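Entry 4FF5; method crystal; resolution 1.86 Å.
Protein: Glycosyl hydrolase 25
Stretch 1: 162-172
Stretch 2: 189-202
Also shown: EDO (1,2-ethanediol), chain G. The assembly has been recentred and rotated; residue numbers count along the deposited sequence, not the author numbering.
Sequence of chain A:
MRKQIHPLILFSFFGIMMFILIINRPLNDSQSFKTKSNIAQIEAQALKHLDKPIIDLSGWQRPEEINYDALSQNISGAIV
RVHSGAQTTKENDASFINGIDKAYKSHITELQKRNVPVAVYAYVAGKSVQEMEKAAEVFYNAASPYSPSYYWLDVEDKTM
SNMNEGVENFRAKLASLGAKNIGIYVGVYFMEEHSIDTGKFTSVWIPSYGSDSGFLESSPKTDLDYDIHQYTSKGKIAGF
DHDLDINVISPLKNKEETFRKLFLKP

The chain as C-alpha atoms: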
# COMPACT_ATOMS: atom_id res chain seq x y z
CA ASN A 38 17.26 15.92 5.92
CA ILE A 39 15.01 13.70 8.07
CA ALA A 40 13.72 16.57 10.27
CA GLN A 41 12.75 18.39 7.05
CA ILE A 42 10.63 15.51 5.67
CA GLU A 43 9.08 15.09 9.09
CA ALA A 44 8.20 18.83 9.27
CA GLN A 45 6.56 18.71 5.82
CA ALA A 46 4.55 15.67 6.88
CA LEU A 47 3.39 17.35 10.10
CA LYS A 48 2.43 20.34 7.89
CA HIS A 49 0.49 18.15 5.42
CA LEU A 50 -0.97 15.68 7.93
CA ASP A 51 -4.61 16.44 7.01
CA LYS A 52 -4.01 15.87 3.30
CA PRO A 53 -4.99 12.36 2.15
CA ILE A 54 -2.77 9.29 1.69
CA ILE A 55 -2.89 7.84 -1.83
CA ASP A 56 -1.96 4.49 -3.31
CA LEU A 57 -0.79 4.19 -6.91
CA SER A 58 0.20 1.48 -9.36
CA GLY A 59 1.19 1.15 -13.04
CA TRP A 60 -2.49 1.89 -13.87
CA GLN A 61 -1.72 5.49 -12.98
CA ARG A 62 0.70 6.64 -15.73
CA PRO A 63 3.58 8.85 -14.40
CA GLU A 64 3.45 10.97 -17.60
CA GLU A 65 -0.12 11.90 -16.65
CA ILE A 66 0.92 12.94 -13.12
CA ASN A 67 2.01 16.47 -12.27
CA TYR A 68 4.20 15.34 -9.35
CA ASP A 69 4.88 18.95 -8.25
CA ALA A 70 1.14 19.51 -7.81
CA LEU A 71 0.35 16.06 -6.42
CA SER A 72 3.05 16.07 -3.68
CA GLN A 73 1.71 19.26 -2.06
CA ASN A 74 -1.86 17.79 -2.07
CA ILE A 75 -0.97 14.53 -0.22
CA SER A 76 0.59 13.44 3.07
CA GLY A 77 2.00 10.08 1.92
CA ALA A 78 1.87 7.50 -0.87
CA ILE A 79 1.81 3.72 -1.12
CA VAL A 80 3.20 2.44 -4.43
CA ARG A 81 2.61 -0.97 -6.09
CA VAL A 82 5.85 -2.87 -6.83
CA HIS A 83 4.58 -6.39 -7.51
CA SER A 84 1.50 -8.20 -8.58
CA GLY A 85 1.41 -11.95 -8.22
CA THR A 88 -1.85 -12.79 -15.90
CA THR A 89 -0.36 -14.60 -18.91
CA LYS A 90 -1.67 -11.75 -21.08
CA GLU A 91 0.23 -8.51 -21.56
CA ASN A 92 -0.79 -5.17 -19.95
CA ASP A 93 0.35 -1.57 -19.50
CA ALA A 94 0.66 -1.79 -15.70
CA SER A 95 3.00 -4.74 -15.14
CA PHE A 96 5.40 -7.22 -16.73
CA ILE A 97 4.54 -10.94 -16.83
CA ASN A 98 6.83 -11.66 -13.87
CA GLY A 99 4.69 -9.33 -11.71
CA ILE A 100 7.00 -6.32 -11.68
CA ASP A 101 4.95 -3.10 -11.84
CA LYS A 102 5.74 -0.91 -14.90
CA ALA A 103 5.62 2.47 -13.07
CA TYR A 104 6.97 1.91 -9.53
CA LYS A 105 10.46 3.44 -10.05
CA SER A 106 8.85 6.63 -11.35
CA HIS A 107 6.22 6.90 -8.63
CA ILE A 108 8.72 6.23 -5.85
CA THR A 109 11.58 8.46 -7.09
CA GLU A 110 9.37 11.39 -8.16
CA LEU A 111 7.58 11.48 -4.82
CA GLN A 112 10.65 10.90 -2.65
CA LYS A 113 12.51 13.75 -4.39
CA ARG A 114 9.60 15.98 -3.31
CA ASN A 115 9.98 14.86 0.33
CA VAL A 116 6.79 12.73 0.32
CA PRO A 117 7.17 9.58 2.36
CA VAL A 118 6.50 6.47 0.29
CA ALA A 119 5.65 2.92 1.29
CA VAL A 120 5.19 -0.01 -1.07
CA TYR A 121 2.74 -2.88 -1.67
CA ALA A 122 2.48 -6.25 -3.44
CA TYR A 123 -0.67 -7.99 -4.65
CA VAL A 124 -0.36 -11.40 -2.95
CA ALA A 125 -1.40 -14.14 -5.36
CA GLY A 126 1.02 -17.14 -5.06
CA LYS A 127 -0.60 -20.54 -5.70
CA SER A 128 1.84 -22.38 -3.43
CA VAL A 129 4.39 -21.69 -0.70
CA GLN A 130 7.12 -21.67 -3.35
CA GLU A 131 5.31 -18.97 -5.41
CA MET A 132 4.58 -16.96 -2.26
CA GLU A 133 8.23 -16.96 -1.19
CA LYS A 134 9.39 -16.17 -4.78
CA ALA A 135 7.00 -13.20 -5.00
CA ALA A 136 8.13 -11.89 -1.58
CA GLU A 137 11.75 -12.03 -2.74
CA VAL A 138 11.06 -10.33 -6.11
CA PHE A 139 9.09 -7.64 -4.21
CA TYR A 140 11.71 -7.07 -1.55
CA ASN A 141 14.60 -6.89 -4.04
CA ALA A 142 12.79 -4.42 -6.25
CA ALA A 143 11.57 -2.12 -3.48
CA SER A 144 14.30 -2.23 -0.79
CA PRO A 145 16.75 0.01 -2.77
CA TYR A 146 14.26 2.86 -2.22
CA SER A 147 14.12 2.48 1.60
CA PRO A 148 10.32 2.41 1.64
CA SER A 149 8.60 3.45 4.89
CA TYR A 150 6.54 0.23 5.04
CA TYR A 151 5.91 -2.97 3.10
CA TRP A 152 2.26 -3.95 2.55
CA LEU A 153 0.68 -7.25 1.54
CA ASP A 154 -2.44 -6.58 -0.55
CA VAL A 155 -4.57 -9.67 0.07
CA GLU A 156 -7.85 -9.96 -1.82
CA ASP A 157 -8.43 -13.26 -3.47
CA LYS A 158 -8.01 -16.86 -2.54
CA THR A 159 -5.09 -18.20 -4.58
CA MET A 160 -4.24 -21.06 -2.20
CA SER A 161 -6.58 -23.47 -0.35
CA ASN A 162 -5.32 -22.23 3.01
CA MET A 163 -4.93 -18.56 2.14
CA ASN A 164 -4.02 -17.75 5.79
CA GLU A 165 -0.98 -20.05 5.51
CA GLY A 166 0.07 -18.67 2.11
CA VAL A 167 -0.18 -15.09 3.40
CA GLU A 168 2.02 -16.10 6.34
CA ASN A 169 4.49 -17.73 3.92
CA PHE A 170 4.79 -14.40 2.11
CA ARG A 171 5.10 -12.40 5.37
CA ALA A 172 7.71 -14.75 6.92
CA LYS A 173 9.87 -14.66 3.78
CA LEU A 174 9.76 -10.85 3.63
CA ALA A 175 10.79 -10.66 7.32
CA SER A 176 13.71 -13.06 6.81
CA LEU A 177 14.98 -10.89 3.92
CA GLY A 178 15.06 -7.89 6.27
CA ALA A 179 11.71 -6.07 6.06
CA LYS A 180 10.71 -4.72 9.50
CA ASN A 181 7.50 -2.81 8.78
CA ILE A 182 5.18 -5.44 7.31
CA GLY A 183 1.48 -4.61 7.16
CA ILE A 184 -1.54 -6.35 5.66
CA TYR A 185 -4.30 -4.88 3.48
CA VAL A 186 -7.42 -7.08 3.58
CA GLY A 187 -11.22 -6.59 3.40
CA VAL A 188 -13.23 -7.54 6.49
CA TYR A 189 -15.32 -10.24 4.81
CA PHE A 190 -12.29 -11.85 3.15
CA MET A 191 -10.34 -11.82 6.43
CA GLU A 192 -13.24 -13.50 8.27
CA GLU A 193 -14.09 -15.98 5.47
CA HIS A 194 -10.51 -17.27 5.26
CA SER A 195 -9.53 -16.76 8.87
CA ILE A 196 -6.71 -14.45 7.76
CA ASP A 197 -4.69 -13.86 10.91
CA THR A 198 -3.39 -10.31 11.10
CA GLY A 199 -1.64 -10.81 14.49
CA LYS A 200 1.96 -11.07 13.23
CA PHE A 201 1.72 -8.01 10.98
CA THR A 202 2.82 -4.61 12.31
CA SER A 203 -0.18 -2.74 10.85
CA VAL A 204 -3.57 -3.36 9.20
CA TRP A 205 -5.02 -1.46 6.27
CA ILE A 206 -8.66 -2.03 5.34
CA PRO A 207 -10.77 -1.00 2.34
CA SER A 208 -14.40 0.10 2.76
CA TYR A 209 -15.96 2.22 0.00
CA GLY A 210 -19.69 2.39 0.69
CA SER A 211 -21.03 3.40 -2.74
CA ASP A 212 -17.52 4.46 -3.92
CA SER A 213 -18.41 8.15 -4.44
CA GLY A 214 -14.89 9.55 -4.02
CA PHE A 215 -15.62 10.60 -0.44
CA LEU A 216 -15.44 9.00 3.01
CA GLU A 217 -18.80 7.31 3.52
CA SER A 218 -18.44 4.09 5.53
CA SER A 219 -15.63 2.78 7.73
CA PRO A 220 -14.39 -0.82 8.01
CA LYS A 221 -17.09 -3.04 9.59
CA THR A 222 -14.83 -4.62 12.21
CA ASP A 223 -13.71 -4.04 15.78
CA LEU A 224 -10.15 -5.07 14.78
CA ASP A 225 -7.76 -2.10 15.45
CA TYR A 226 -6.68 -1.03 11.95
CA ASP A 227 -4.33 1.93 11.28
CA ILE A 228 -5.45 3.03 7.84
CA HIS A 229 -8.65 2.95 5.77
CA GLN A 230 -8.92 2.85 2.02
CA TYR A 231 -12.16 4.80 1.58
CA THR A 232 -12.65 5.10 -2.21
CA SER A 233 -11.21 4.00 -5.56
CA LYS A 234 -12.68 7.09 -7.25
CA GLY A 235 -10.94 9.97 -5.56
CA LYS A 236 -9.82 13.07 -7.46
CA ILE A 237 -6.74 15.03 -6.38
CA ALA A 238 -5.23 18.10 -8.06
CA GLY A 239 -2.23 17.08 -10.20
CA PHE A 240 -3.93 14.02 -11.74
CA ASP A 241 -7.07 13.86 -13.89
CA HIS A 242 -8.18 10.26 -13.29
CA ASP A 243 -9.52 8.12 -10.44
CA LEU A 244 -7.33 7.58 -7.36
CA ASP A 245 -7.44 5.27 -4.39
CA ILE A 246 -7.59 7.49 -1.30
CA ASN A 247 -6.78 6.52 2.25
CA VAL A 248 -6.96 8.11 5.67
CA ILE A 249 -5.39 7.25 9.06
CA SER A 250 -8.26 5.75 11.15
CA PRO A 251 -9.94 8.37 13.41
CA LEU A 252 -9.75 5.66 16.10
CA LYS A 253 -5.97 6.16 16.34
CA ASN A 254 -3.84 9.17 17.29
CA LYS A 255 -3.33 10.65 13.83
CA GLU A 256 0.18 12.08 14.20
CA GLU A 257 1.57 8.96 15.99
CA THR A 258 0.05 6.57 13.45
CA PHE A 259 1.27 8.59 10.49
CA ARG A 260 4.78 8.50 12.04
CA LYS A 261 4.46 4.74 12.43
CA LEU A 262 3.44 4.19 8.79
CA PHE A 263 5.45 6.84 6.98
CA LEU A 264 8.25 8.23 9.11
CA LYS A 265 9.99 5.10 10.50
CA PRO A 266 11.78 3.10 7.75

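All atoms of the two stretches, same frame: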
# COMPACT_ATOMS: atom_id res chain seq x y z
N ASN A 162 -5.46 -22.87 1.71
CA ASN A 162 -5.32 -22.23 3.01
C ASN A 162 -4.63 -20.88 2.75
O ASN A 162 -3.40 -20.76 2.82
CB ASN A 162 -4.53 -23.11 3.99
CG ASN A 162 -4.63 -22.64 5.45
OD1 ASN A 162 -4.78 -23.46 6.38
ND2 ASN A 162 -4.51 -21.35 5.67
N MET A 163 -5.45 -19.88 2.43
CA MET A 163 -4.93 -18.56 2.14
C MET A 163 -4.21 -17.96 3.36
O MET A 163 -3.23 -17.25 3.18
CB MET A 163 -6.05 -17.64 1.62
CG MET A 163 -5.56 -16.44 0.83
SD MET A 163 -4.46 -16.87 -0.54
CE MET A 163 -3.85 -15.21 -0.85
N ASN A 164 -4.68 -18.26 4.58
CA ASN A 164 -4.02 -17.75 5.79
C ASN A 164 -2.56 -18.21 5.86
O ASN A 164 -1.66 -17.41 6.16
CB ASN A 164 -4.76 -18.16 7.07
CG ASN A 164 -4.18 -17.51 8.32
OD1 ASN A 164 -3.81 -16.34 8.29
ND2 ASN A 164 -4.14 -18.26 9.42
N GLU A 165 -2.33 -19.48 5.54
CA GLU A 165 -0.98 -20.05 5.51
C GLU A 165 -0.10 -19.42 4.41
O GLU A 165 1.06 -19.07 4.66
CB GLU A 165 -1.04 -21.56 5.32
CG GLU A 165 -1.35 -22.33 6.59
N GLY A 166 -0.66 -19.28 3.22
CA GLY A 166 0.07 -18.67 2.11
C GLY A 166 0.47 -17.24 2.41
O GLY A 166 1.59 -16.82 2.10
N VAL A 167 -0.46 -16.48 3.01
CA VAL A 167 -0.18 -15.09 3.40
C VAL A 167 0.98 -15.06 4.40
O VAL A 167 1.90 -14.25 4.26
CB VAL A 167 -1.43 -14.41 3.98
CG1 VAL A 167 -1.07 -13.12 4.71
CG2 VAL A 167 -2.44 -14.15 2.87
N GLU A 168 0.93 -15.96 5.39
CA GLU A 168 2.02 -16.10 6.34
C GLU A 168 3.33 -16.50 5.66
O GLU A 168 4.38 -16.00 6.05
CB GLU A 168 1.66 -17.11 7.45
CG GLU A 168 2.84 -17.47 8.35
CD GLU A 168 3.47 -16.28 9.09
OE1 GLU A 168 2.89 -15.18 9.13
OE2 GLU A 168 4.57 -16.47 9.67
N ASN A 169 3.28 -17.39 4.67
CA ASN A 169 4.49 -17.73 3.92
C ASN A 169 5.16 -16.49 3.32
O ASN A 169 6.39 -16.30 3.43
CB ASN A 169 4.20 -18.73 2.80
CG ASN A 169 3.74 -20.08 3.32
OD1 ASN A 169 4.17 -20.55 4.39
ND2 ASN A 169 2.85 -20.72 2.56
N PHE A 170 4.32 -15.65 2.71
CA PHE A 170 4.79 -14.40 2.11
C PHE A 170 5.40 -13.49 3.19
O PHE A 170 6.54 -13.03 3.03
CB PHE A 170 3.61 -13.71 1.40
CG PHE A 170 4.01 -12.60 0.44
CD1 PHE A 170 4.51 -11.38 0.90
CD2 PHE A 170 3.86 -12.77 -0.93
CE1 PHE A 170 4.84 -10.36 0.01
CE2 PHE A 170 4.20 -11.76 -1.83
CZ PHE A 170 4.70 -10.55 -1.35
N ARG A 171 4.64 -13.23 4.26
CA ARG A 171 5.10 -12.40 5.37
C ARG A 171 6.44 -12.86 5.98
O ARG A 171 7.36 -12.06 6.14
CB ARG A 171 4.03 -12.35 6.48
CG ARG A 171 4.27 -11.27 7.52
CD ARG A 171 3.73 -11.66 8.90
NE ARG A 171 4.36 -12.90 9.38
CZ ARG A 171 5.56 -12.98 9.95
NH1 ARG A 171 6.30 -11.89 10.13
NH2 ARG A 171 6.03 -14.17 10.33
N ALA A 172 6.50 -14.14 6.35
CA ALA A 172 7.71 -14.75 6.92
C ALA A 172 8.93 -14.57 6.01
O ALA A 172 10.03 -14.25 6.48
CB ALA A 172 7.48 -16.22 7.21
N TYR A 189 -14.67 -8.98 5.16
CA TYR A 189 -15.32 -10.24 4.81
C TYR A 189 -14.31 -11.31 4.38
O TYR A 189 -14.43 -12.47 4.77
CB TYR A 189 -16.36 -10.01 3.73
CG TYR A 189 -17.52 -9.15 4.17
CD1 TYR A 189 -18.34 -9.53 5.23
CD2 TYR A 189 -17.78 -7.95 3.53
CE1 TYR A 189 -19.39 -8.73 5.65
CE2 TYR A 189 -18.84 -7.14 3.93
CZ TYR A 189 -19.64 -7.54 4.99
OH TYR A 189 -20.68 -6.73 5.37
N PHE A 190 -13.32 -10.91 3.58
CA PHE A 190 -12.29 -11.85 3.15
C PHE A 190 -11.51 -12.41 4.35
O PHE A 190 -11.32 -13.62 4.48
CB PHE A 190 -11.32 -11.19 2.15
CG PHE A 190 -10.42 -12.18 1.46
CD1 PHE A 190 -10.79 -12.73 0.24
CD2 PHE A 190 -9.23 -12.59 2.04
CE1 PHE A 190 -9.99 -13.67 -0.40
CE2 PHE A 190 -8.41 -13.53 1.41
CZ PHE A 190 -8.79 -14.07 0.18
N MET A 191 -11.07 -11.49 5.21
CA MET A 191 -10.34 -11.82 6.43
C MET A 191 -11.11 -12.85 7.26
O MET A 191 -10.53 -13.84 7.70
CB MET A 191 -10.11 -10.54 7.25
CG MET A 191 -9.58 -10.78 8.66
SD MET A 191 -9.13 -9.22 9.44
CE MET A 191 -10.76 -8.56 9.79
N GLU A 192 -12.41 -12.61 7.46
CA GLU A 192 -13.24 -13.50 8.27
C GLU A 192 -13.51 -14.83 7.56
O GLU A 192 -13.38 -15.90 8.17
CB GLU A 192 -14.53 -12.80 8.70
CG GLU A 192 -14.27 -11.58 9.60
CD GLU A 192 -15.51 -10.76 9.90
OE1 GLU A 192 -16.54 -10.95 9.21
OE2 GLU A 192 -15.46 -9.92 10.83
N GLU A 193 -13.85 -14.77 6.27
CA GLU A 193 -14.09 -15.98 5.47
C GLU A 193 -12.89 -16.95 5.51
O GLU A 193 -13.07 -18.15 5.66
CB GLU A 193 -14.45 -15.61 4.03
CG GLU A 193 -14.56 -16.79 3.06
N HIS A 194 -11.68 -16.41 5.34
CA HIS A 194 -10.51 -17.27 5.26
C HIS A 194 -9.68 -17.28 6.50
O HIS A 194 -8.54 -17.76 6.49
CB HIS A 194 -9.68 -16.92 4.03
CG HIS A 194 -10.46 -17.04 2.75
ND1 HIS A 194 -10.61 -18.22 2.10
CD2 HIS A 194 -11.17 -16.09 2.02
CE1 HIS A 194 -11.37 -18.02 1.00
NE2 HIS A 194 -11.70 -16.73 0.94
N SER A 195 -10.24 -16.76 7.59
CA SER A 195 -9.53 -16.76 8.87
C SER A 195 -8.12 -16.20 8.73
O SER A 195 -7.16 -16.75 9.28
CB SER A 195 -9.46 -18.19 9.44
OG SER A 195 -10.75 -18.71 9.66
N ILE A 196 -7.99 -15.10 7.97
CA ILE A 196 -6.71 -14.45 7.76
C ILE A 196 -6.29 -13.78 9.06
O ILE A 196 -6.91 -12.81 9.51
CB ILE A 196 -6.75 -13.37 6.66
CG1 ILE A 196 -7.30 -13.92 5.32
CG2 ILE A 196 -5.35 -12.77 6.48
CD1 ILE A 196 -6.44 -14.96 4.63
N ASP A 197 -5.24 -14.33 9.65
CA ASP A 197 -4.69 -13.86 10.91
C ASP A 197 -3.83 -12.64 10.65
O ASP A 197 -2.85 -12.70 9.90
CB ASP A 197 -3.83 -14.98 11.50
CG ASP A 197 -3.47 -14.76 12.96
OD1 ASP A 197 -3.65 -13.64 13.50
OD2 ASP A 197 -3.00 -15.73 13.57
N THR A 198 -4.18 -11.53 11.28
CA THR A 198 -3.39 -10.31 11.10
C THR A 198 -2.37 -10.09 12.24
O THR A 198 -1.60 -9.13 12.20
CB THR A 198 -4.29 -9.06 10.95
OG1 THR A 198 -4.92 -8.76 12.20
CG2 THR A 198 -5.37 -9.29 9.87
N GLY A 199 -2.39 -10.98 13.23
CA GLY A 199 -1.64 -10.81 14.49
C GLY A 199 -0.14 -10.55 14.36
O GLY A 199 0.43 -9.75 15.09
N LYS A 200 0.51 -11.22 13.41
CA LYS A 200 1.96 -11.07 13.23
C LYS A 200 2.39 -9.87 12.39
O LYS A 200 3.59 -9.54 12.32
CB LYS A 200 2.56 -12.36 12.68
CG LYS A 200 2.31 -13.56 13.58
CD LYS A 200 3.41 -14.58 13.40
CE LYS A 200 2.91 -15.83 12.72
NZ LYS A 200 3.95 -16.88 12.97
N PHE A 201 1.42 -9.21 11.73
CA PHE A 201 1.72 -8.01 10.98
C PHE A 201 1.86 -6.83 11.92
O PHE A 201 1.35 -6.87 13.05
CB PHE A 201 0.63 -7.74 9.92
CG PHE A 201 0.61 -8.77 8.84
CD1 PHE A 201 -0.14 -9.94 8.97
CD2 PHE A 201 1.38 -8.60 7.69
CE1 PHE A 201 -0.13 -10.92 7.98
CE2 PHE A 201 1.39 -9.57 6.70
CZ PHE A 201 0.64 -10.74 6.84
N THR A 202 2.54 -5.79 11.47
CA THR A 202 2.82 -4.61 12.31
C THR A 202 1.77 -3.51 12.13
O THR A 202 1.70 -2.55 12.93
CB THR A 202 4.26 -4.06 12.11
OG1 THR A 202 4.47 -3.71 10.74
CG2 THR A 202 5.31 -5.07 12.53
C1 EDO G . -17.47 -13.38 3.62
O1 EDO G . -16.39 -13.82 2.77
C2 EDO G . -17.24 -13.90 5.04
O2 EDO G . -17.03 -12.75 5.87
O HOH W 1 -8.44 -20.11 2.70
O HOH W 2 -7.16 -19.70 5.19
O HOH W 3 -1.78 -14.50 7.87
O HOH W 4 5.46 -9.12 10.24

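Packing of a helix against an irregular segment often relies on side chains spaced three or four residues apart, and this glycosyl hydrolase 25 contact is a compact example. Residues 163-172 form a helix, with Asn-162 at its N-cap position. The partner leaves its own helix at His-194 and continues as loop, closing a type I turn from Thr-198 to Phe-201. The backbones come nearest at Asn-164 and Ile-196, whose CA atoms lie 4.7 Å apart.

Here the loop is held by a side chain: Asp-197 N donates a nearly linear hydrogen bond to Asn-164 OD1 (2.8 Å). Nearby, one water accepts from Asn-164 N and donates to His-194 O, linking the two main chains.

One turn along, Val-167 serves two apolar neighbours. Val-167 CG2 lies 4.4 Å from Ile-196 CD1, which also approaches Met-163 CB (4.0 Å), while Val-167 CG1 meets the edge of the Phe-201 ring, 3.6 Å from CZ.

Arg-171 covers a face of that ring, with CD 3.8 Å from the centroid in a CH-pi contact. Its guanidinium is oriented by Glu-168, NE to OE1 at 2.7 Å and NH2 to OE2 at 2.8 Å. Lys-200 NZ adds a salt bridge to Glu-168 OE2, but at 3.4 Å its hydrogen bond is weak.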